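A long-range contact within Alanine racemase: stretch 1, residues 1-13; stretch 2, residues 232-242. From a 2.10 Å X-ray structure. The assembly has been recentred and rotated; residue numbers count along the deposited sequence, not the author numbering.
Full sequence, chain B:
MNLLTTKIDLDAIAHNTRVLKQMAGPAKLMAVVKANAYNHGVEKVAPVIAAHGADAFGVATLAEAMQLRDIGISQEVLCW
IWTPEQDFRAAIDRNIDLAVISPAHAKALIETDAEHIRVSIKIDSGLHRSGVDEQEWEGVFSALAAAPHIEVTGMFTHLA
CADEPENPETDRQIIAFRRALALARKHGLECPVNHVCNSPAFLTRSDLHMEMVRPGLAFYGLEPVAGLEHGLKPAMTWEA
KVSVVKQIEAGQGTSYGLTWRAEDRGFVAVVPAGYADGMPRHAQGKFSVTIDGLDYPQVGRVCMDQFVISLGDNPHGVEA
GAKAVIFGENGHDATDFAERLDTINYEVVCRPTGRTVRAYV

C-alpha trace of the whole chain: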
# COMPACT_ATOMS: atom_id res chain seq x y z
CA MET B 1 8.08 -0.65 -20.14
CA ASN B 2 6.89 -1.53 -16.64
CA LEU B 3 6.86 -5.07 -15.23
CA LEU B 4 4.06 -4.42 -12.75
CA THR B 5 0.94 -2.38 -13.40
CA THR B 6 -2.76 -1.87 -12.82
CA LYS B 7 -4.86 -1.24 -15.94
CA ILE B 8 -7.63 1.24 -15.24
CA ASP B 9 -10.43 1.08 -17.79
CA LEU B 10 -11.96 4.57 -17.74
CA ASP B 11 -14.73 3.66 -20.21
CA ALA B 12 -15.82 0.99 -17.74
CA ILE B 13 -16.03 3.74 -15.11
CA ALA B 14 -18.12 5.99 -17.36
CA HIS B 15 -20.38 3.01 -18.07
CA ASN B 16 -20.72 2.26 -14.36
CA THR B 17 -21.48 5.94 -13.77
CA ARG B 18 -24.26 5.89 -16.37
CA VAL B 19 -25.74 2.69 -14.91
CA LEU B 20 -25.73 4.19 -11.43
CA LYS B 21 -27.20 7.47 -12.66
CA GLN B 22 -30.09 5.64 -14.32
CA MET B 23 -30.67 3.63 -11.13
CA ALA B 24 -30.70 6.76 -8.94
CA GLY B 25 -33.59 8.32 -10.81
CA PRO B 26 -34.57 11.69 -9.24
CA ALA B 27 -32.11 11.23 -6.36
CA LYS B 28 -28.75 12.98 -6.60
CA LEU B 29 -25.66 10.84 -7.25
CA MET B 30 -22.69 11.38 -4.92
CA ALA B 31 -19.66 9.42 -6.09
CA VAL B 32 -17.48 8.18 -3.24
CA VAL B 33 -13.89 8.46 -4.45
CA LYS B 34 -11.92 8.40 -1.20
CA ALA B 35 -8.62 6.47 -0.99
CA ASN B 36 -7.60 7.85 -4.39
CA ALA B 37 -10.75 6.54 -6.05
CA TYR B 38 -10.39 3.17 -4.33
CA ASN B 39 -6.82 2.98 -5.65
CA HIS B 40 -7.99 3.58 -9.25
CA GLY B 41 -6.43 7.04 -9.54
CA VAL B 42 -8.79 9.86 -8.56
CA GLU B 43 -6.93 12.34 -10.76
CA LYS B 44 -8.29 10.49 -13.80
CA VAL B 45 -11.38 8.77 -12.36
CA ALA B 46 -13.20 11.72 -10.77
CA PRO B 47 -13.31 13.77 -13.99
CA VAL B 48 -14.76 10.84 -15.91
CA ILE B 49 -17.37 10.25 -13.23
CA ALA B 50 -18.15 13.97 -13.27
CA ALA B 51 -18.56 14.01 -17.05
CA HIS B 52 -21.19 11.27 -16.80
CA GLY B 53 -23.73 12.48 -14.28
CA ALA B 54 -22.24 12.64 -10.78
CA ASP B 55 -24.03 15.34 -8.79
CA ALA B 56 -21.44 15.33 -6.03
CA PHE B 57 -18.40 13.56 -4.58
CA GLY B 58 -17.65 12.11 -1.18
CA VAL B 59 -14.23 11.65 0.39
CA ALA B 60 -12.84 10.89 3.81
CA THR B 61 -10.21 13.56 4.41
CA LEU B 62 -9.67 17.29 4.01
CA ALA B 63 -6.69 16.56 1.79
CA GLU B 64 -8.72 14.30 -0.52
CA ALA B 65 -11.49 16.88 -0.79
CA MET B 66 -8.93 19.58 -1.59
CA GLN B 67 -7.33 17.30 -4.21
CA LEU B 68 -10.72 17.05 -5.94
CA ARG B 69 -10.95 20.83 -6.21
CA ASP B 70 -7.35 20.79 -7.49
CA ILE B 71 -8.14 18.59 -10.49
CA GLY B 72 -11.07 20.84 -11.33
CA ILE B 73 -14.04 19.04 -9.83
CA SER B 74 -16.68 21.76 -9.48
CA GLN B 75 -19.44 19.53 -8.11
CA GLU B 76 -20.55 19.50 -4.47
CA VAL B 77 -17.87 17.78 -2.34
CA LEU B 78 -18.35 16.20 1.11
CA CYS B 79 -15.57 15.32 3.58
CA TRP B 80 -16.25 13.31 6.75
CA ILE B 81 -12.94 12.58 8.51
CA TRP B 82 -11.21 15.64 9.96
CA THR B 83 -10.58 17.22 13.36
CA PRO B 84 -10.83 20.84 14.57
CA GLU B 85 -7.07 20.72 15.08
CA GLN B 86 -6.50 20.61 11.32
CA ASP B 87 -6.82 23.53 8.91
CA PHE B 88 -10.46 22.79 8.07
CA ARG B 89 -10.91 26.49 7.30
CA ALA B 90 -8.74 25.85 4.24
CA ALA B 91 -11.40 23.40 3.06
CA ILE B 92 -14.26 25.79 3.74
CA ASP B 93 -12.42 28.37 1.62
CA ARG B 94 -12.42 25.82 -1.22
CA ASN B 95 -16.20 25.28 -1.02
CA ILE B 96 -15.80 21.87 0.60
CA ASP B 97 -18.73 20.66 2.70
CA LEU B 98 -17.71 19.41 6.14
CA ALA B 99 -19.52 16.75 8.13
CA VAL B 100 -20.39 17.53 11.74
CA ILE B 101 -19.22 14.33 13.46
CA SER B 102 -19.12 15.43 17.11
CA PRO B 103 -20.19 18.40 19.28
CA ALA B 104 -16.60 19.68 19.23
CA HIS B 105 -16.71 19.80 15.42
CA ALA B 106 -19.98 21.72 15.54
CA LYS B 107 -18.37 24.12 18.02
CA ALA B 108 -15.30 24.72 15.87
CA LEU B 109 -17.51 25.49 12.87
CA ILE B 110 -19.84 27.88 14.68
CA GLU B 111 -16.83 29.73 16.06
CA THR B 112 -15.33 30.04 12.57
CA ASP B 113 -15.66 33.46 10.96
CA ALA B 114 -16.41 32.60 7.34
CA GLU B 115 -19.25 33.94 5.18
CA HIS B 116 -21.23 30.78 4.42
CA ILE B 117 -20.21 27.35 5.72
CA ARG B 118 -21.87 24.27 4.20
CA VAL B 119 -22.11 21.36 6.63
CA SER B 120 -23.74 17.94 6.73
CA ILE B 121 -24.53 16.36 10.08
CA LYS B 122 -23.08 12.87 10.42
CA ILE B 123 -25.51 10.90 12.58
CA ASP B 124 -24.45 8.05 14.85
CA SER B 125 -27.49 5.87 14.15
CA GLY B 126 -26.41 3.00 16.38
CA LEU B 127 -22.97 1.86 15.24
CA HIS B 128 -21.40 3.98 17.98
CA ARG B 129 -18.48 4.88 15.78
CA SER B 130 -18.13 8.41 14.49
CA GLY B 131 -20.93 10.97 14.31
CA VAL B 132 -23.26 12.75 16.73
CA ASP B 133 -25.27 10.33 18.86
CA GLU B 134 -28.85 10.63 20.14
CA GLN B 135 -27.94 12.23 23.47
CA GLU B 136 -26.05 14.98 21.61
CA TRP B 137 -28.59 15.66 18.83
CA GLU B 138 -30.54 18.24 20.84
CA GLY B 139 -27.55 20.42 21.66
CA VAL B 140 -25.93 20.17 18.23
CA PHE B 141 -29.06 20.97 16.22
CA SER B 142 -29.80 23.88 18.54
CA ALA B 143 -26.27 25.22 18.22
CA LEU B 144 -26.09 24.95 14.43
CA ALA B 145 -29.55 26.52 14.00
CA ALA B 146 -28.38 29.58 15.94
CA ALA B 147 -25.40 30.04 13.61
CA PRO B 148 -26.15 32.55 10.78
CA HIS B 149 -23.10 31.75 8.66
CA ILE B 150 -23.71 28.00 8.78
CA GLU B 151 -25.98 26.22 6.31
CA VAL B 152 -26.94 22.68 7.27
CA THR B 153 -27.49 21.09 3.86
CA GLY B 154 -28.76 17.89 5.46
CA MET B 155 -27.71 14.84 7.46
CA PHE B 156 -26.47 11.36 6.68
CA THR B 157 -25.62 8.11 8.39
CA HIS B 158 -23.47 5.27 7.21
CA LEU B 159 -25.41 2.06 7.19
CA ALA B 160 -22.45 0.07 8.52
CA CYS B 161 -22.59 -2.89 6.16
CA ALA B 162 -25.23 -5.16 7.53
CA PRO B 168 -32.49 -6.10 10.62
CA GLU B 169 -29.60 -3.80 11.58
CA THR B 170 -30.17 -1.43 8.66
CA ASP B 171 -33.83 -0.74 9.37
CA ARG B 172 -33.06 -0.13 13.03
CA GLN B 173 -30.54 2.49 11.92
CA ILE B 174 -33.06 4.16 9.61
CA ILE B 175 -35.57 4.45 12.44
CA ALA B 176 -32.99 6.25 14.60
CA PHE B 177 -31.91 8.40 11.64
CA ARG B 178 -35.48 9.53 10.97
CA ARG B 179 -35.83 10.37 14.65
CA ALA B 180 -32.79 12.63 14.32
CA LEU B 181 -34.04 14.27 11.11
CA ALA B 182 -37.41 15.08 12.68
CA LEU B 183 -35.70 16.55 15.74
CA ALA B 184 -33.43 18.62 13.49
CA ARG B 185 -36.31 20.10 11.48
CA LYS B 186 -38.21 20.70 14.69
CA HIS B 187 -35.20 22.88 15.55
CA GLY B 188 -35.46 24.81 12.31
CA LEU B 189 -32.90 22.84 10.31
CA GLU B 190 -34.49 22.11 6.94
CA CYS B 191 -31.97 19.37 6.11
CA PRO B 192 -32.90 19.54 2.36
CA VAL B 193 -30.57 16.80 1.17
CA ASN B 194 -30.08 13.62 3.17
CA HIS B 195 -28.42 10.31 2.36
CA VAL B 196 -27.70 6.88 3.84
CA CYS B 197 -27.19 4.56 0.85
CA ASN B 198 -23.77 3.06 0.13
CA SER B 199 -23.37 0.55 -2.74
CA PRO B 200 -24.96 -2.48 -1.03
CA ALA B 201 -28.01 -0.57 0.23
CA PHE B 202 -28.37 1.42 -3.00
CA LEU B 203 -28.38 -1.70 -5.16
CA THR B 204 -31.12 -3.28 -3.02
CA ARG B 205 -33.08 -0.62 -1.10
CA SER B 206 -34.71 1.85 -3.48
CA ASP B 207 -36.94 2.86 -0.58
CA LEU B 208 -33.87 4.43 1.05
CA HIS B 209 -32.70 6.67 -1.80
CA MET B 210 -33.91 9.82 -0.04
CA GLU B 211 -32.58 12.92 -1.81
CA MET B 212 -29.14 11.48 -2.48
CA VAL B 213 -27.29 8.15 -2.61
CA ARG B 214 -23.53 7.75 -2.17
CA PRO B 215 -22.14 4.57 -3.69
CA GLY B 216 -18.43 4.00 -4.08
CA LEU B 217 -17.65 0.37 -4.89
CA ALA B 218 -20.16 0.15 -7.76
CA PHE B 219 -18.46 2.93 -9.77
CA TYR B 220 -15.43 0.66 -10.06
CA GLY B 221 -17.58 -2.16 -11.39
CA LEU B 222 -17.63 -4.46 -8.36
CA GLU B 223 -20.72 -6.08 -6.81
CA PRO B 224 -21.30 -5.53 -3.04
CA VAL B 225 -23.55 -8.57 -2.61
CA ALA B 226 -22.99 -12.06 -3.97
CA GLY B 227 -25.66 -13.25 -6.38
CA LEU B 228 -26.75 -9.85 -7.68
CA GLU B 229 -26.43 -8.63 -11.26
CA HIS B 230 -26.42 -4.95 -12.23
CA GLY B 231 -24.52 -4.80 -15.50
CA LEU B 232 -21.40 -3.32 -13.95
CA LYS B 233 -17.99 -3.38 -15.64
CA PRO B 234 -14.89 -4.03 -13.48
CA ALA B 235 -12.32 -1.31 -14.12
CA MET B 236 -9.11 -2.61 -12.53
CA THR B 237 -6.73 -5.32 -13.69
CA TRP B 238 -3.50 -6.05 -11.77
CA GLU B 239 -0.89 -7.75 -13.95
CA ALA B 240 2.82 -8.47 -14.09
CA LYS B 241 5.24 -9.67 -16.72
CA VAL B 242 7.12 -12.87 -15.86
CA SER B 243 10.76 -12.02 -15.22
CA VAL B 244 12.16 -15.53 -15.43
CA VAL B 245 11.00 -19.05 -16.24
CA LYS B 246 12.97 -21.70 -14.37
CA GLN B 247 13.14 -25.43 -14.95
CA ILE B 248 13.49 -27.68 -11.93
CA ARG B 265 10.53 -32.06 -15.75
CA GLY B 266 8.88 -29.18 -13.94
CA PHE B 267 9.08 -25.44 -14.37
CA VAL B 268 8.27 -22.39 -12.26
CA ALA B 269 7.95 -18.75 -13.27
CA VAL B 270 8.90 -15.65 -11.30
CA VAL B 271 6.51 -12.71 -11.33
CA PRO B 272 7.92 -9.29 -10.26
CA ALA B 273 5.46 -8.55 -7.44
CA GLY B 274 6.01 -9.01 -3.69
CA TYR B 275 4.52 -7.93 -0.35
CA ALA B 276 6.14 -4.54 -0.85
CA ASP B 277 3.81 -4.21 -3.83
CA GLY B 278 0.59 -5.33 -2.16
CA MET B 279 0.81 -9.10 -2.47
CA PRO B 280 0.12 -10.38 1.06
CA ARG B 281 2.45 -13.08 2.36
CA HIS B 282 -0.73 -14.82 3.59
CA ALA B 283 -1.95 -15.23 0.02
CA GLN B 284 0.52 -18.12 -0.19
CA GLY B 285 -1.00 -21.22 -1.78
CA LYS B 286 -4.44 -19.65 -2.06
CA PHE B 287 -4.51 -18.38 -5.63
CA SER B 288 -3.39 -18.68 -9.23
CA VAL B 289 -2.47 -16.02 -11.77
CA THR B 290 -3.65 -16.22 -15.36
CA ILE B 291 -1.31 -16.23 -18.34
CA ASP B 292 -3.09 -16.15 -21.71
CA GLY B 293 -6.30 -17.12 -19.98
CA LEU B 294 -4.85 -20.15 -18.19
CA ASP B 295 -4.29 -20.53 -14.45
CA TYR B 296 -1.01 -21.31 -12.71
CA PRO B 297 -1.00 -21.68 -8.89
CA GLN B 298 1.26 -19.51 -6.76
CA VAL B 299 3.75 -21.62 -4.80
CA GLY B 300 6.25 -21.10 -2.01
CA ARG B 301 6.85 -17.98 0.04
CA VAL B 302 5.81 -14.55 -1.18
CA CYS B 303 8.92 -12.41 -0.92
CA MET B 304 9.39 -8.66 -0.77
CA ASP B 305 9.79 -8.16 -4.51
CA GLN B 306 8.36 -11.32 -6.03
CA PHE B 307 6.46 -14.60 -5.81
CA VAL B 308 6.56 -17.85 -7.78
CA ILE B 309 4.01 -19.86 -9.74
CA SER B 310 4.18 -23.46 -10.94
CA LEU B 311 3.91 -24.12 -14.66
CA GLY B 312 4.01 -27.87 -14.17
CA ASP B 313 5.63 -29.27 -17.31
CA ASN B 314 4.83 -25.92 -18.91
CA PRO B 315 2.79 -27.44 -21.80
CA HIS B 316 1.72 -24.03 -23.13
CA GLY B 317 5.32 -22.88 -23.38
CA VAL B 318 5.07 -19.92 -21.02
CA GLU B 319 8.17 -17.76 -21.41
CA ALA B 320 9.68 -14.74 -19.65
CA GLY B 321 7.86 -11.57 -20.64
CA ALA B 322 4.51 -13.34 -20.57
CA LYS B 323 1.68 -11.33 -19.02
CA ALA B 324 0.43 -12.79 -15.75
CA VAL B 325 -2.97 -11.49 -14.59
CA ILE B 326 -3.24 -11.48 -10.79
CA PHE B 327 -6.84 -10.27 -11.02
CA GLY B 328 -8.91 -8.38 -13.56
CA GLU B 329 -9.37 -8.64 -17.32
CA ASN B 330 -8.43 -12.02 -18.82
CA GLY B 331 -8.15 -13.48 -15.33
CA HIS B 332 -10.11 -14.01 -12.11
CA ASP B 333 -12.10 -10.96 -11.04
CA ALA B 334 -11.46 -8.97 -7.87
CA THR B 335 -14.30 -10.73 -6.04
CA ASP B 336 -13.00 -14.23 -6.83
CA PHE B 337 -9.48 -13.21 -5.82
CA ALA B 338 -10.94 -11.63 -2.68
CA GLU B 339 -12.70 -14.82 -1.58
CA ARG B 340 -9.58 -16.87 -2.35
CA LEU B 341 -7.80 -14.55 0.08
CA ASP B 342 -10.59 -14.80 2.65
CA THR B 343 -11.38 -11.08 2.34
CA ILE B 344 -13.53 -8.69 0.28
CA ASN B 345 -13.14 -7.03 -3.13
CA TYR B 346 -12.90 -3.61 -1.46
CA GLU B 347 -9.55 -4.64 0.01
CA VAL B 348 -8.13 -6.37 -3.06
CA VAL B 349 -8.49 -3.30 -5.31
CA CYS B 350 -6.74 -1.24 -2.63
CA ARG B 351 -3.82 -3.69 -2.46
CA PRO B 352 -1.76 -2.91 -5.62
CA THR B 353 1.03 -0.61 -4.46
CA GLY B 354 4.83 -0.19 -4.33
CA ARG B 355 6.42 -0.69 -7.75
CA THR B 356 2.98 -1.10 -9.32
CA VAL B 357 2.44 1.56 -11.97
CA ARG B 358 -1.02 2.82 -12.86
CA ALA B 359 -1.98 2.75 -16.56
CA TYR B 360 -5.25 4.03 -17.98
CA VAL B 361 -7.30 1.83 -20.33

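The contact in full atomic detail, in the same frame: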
# COMPACT_ATOMS: atom_id res chain seq x y z
N MET B 1 9.00 0.50 -20.39
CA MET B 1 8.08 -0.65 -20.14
C MET B 1 8.14 -1.05 -18.67
O MET B 1 9.22 -1.28 -18.12
CB MET B 1 8.48 -1.83 -21.02
CG MET B 1 7.52 -3.00 -20.95
SD MET B 1 8.31 -4.52 -20.40
CE MET B 1 7.93 -4.47 -18.69
N ASN B 2 6.98 -1.15 -18.04
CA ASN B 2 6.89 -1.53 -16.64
C ASN B 2 6.48 -2.98 -16.44
O ASN B 2 5.58 -3.48 -17.12
CB ASN B 2 5.92 -0.59 -15.92
CG ASN B 2 6.42 0.83 -15.89
OD1 ASN B 2 7.54 1.09 -15.44
ND2 ASN B 2 5.61 1.76 -16.38
N LEU B 3 7.14 -3.66 -15.50
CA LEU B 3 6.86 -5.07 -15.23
C LEU B 3 5.64 -5.31 -14.36
O LEU B 3 5.10 -6.41 -14.32
CB LEU B 3 8.08 -5.71 -14.57
CG LEU B 3 9.41 -5.65 -15.32
CD1 LEU B 3 10.54 -6.10 -14.40
CD2 LEU B 3 9.34 -6.52 -16.57
N LEU B 4 5.20 -4.28 -13.64
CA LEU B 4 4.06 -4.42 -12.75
C LEU B 4 3.12 -3.23 -12.87
O LEU B 4 3.51 -2.09 -12.60
CB LEU B 4 4.56 -4.56 -11.31
CG LEU B 4 3.51 -4.80 -10.23
CD1 LEU B 4 2.78 -6.11 -10.53
CD2 LEU B 4 4.18 -4.85 -8.86
N THR B 5 1.88 -3.48 -13.24
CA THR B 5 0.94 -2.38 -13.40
C THR B 5 -0.51 -2.74 -13.11
O THR B 5 -0.87 -3.91 -12.97
CB THR B 5 0.97 -1.84 -14.85
OG1 THR B 5 0.28 -2.77 -15.70
CG2 THR B 5 2.40 -1.70 -15.36
N THR B 6 -1.33 -1.70 -13.00
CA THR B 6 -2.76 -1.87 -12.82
C THR B 6 -3.35 -1.15 -14.03
O THR B 6 -3.00 -0.00 -14.30
CB THR B 6 -3.30 -1.20 -11.54
OG1 THR B 6 -2.80 0.14 -11.45
CG2 THR B 6 -2.88 -2.00 -10.31
N LYS B 7 -4.21 -1.84 -14.77
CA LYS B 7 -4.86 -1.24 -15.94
C LYS B 7 -6.18 -0.68 -15.46
O LYS B 7 -7.00 -1.42 -14.92
CB LYS B 7 -5.18 -2.29 -17.01
CG LYS B 7 -4.03 -2.77 -17.87
CD LYS B 7 -4.59 -3.73 -18.91
CE LYS B 7 -3.54 -4.17 -19.92
NZ LYS B 7 -4.12 -5.12 -20.93
N ILE B 8 -6.38 0.62 -15.65
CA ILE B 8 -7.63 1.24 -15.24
C ILE B 8 -8.44 1.58 -16.48
O ILE B 8 -8.09 2.47 -17.24
CB ILE B 8 -7.39 2.53 -14.43
CG1 ILE B 8 -6.40 2.26 -13.30
CG2 ILE B 8 -8.71 3.01 -13.85
CD1 ILE B 8 -6.77 1.08 -12.42
N ASP B 9 -9.54 0.86 -16.66
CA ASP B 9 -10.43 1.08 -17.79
C ASP B 9 -11.39 2.22 -17.46
O ASP B 9 -12.37 2.02 -16.75
CB ASP B 9 -11.21 -0.20 -18.09
CG ASP B 9 -12.11 -0.06 -19.30
OD1 ASP B 9 -12.34 1.08 -19.76
OD2 ASP B 9 -12.61 -1.10 -19.77
N LEU B 10 -11.12 3.41 -17.99
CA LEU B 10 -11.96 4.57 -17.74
C LEU B 10 -13.35 4.45 -18.37
O LEU B 10 -14.33 4.94 -17.81
CB LEU B 10 -11.26 5.84 -18.21
CG LEU B 10 -10.00 6.17 -17.40
CD1 LEU B 10 -9.31 7.43 -17.93
CD2 LEU B 10 -10.38 6.35 -15.94
N ASP B 11 -13.43 3.82 -19.54
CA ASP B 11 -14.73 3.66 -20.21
C ASP B 11 -15.64 2.83 -19.32
O ASP B 11 -16.85 3.07 -19.25
CB ASP B 11 -14.58 2.96 -21.56
CG ASP B 11 -13.95 3.84 -22.61
OD1 ASP B 11 -14.31 5.04 -22.69
OD2 ASP B 11 -13.10 3.33 -23.37
N ALA B 12 -15.06 1.85 -18.64
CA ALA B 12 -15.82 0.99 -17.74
C ALA B 12 -16.39 1.86 -16.63
O ALA B 12 -17.53 1.67 -16.19
CB ALA B 12 -14.92 -0.09 -17.16
N ILE B 13 -15.60 2.83 -16.17
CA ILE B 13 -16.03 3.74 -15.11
C ILE B 13 -17.18 4.63 -15.59
O ILE B 13 -18.16 4.84 -14.87
CB ILE B 13 -14.85 4.62 -14.63
CG1 ILE B 13 -13.84 3.75 -13.87
CG2 ILE B 13 -15.35 5.75 -13.73
CD1 ILE B 13 -12.65 4.49 -13.33
N LEU B 232 -22.58 -4.12 -14.23
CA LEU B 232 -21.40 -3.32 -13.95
C LEU B 232 -20.18 -3.87 -14.67
O LEU B 232 -20.11 -5.07 -14.96
CB LEU B 232 -21.13 -3.28 -12.44
CG LEU B 232 -22.26 -2.62 -11.64
CD1 LEU B 232 -21.86 -2.47 -10.18
CD2 LEU B 232 -22.57 -1.25 -12.24
N LYS B 233 -19.22 -3.00 -14.96
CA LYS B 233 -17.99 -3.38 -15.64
C LYS B 233 -16.74 -3.11 -14.79
O LYS B 233 -16.36 -1.96 -14.57
CB LYS B 233 -17.87 -2.61 -16.96
CG LYS B 233 -18.48 -3.32 -18.16
CD LYS B 233 -19.89 -3.80 -17.86
CE LYS B 233 -20.44 -4.62 -19.02
NZ LYS B 233 -21.74 -5.26 -18.65
N PRO B 234 -16.10 -4.18 -14.30
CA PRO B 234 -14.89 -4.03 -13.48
C PRO B 234 -13.91 -3.13 -14.21
O PRO B 234 -13.75 -3.23 -15.42
CB PRO B 234 -14.39 -5.46 -13.34
CG PRO B 234 -15.67 -6.24 -13.29
CD PRO B 234 -16.47 -5.60 -14.42
N ALA B 235 -13.24 -2.24 -13.48
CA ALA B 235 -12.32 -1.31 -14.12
C ALA B 235 -10.83 -1.56 -13.85
O ALA B 235 -9.98 -1.02 -14.56
CB ALA B 235 -12.68 0.10 -13.71
N MET B 236 -10.51 -2.37 -12.85
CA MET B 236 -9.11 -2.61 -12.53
C MET B 236 -8.61 -4.01 -12.85
O MET B 236 -9.30 -5.01 -12.62
CB MET B 236 -8.84 -2.33 -11.04
CG MET B 236 -7.39 -2.57 -10.62
SD MET B 236 -7.09 -2.33 -8.84
CE MET B 236 -7.09 -0.52 -8.74
N THR B 237 -7.40 -4.06 -13.38
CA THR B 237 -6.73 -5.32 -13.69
C THR B 237 -5.31 -5.14 -13.16
O THR B 237 -4.65 -4.15 -13.47
CB THR B 237 -6.67 -5.59 -15.20
OG1 THR B 237 -8.00 -5.77 -15.72
CG2 THR B 237 -5.85 -6.85 -15.47
N TRP B 238 -4.86 -6.08 -12.33
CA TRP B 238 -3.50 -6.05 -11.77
C TRP B 238 -2.74 -7.14 -12.51
O TRP B 238 -3.12 -8.31 -12.46
CB TRP B 238 -3.54 -6.32 -10.26
CG TRP B 238 -2.26 -6.01 -9.51
CD1 TRP B 238 -1.30 -5.11 -9.87
CD2 TRP B 238 -1.85 -6.54 -8.24
NE1 TRP B 238 -0.33 -5.04 -8.91
CE2 TRP B 238 -0.64 -5.90 -7.89
CE3 TRP B 238 -2.40 -7.48 -7.36
CZ2 TRP B 238 0.03 -6.17 -6.70
CZ3 TRP B 238 -1.73 -7.75 -6.17
CH2 TRP B 238 -0.52 -7.10 -5.85
N GLU B 239 -1.66 -6.77 -13.19
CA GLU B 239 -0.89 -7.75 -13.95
C GLU B 239 0.61 -7.48 -13.96
O GLU B 239 1.07 -6.34 -13.88
CB GLU B 239 -1.41 -7.81 -15.40
CG GLU B 239 -1.15 -6.55 -16.21
CD GLU B 239 -1.89 -6.54 -17.55
OE1 GLU B 239 -1.63 -5.63 -18.36
OE2 GLU B 239 -2.73 -7.43 -17.78
N ALA B 240 1.37 -8.56 -14.07
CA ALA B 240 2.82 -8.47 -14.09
C ALA B 240 3.38 -9.28 -15.25
O ALA B 240 2.71 -10.16 -15.78
CB ALA B 240 3.40 -8.99 -12.77
N LYS B 241 4.59 -8.95 -15.64
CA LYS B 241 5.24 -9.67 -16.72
C LYS B 241 6.25 -10.60 -16.05
O LYS B 241 7.04 -10.17 -15.21
CB LYS B 241 5.93 -8.69 -17.67
CG LYS B 241 4.94 -7.74 -18.33
CD LYS B 241 5.52 -7.08 -19.57
CE LYS B 241 4.42 -6.38 -20.36
NZ LYS B 241 4.95 -5.73 -21.59
N VAL B 242 6.21 -11.88 -16.42
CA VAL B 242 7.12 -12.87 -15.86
C VAL B 242 8.56 -12.46 -16.13
O VAL B 242 8.93 -12.19 -17.27
CB VAL B 242 6.85 -14.26 -16.48
CG1 VAL B 242 7.81 -15.29 -15.88
CG2 VAL B 242 5.40 -14.66 -16.23
O HOH W 1 -8.65 -3.12 -16.66

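The indole nitrogen of Trp238 is buried by this contact yet has no polar partner anywhere in the model; its nearest neighbour across the contact is a methyl, with NE1 3.7 Å from Leu4 CD1. The methyl Thr6 CG2 lies 3.5 Å from Trp238 CD1, while the carbonyl Thr5 O approaches the ring edge near its plane, 3.4 Å from that same CD1.

The framework is an antiparallel strand pair, 4-8 against 236-241, whose directions differ by 161°. Thr5 and Glu239 form a hydrogen-bonded pair in both directions: Thr5 N to Glu239 O and Glu239 N to Thr5 O are each 3.0 Å, with angles of 176° and 174°. Lys7 and Thr237 repeat the pattern less evenly, Lys7 N to Thr237 O at 2.7 Å (156°) and Thr237 N to Lys7 O at 3.1 Å (142°). A water donates to Lys7 O, with 2.9 Å between the water oxygen and Lys7 O, and is also hydrogen-bonded to Thr237 OG1, its oxygen 2.9 Å from OG1.

Alternation puts Leu4, Thr6, Ile8, Met236, Trp238 and Ala240 on one face, where Ile8 CD1 meets Met236 CE at 4.0 Å.

Beyond the strand, Asp9 N donates to Ala235 O (2.9 Å, 169°), while Asp9 OD1 caps the following helix by accepting from Ala12 N at 3.0 Å. That helix sets Ile13 CG1 3.8 Å from Ala235 CB, extending the contact past the sheet.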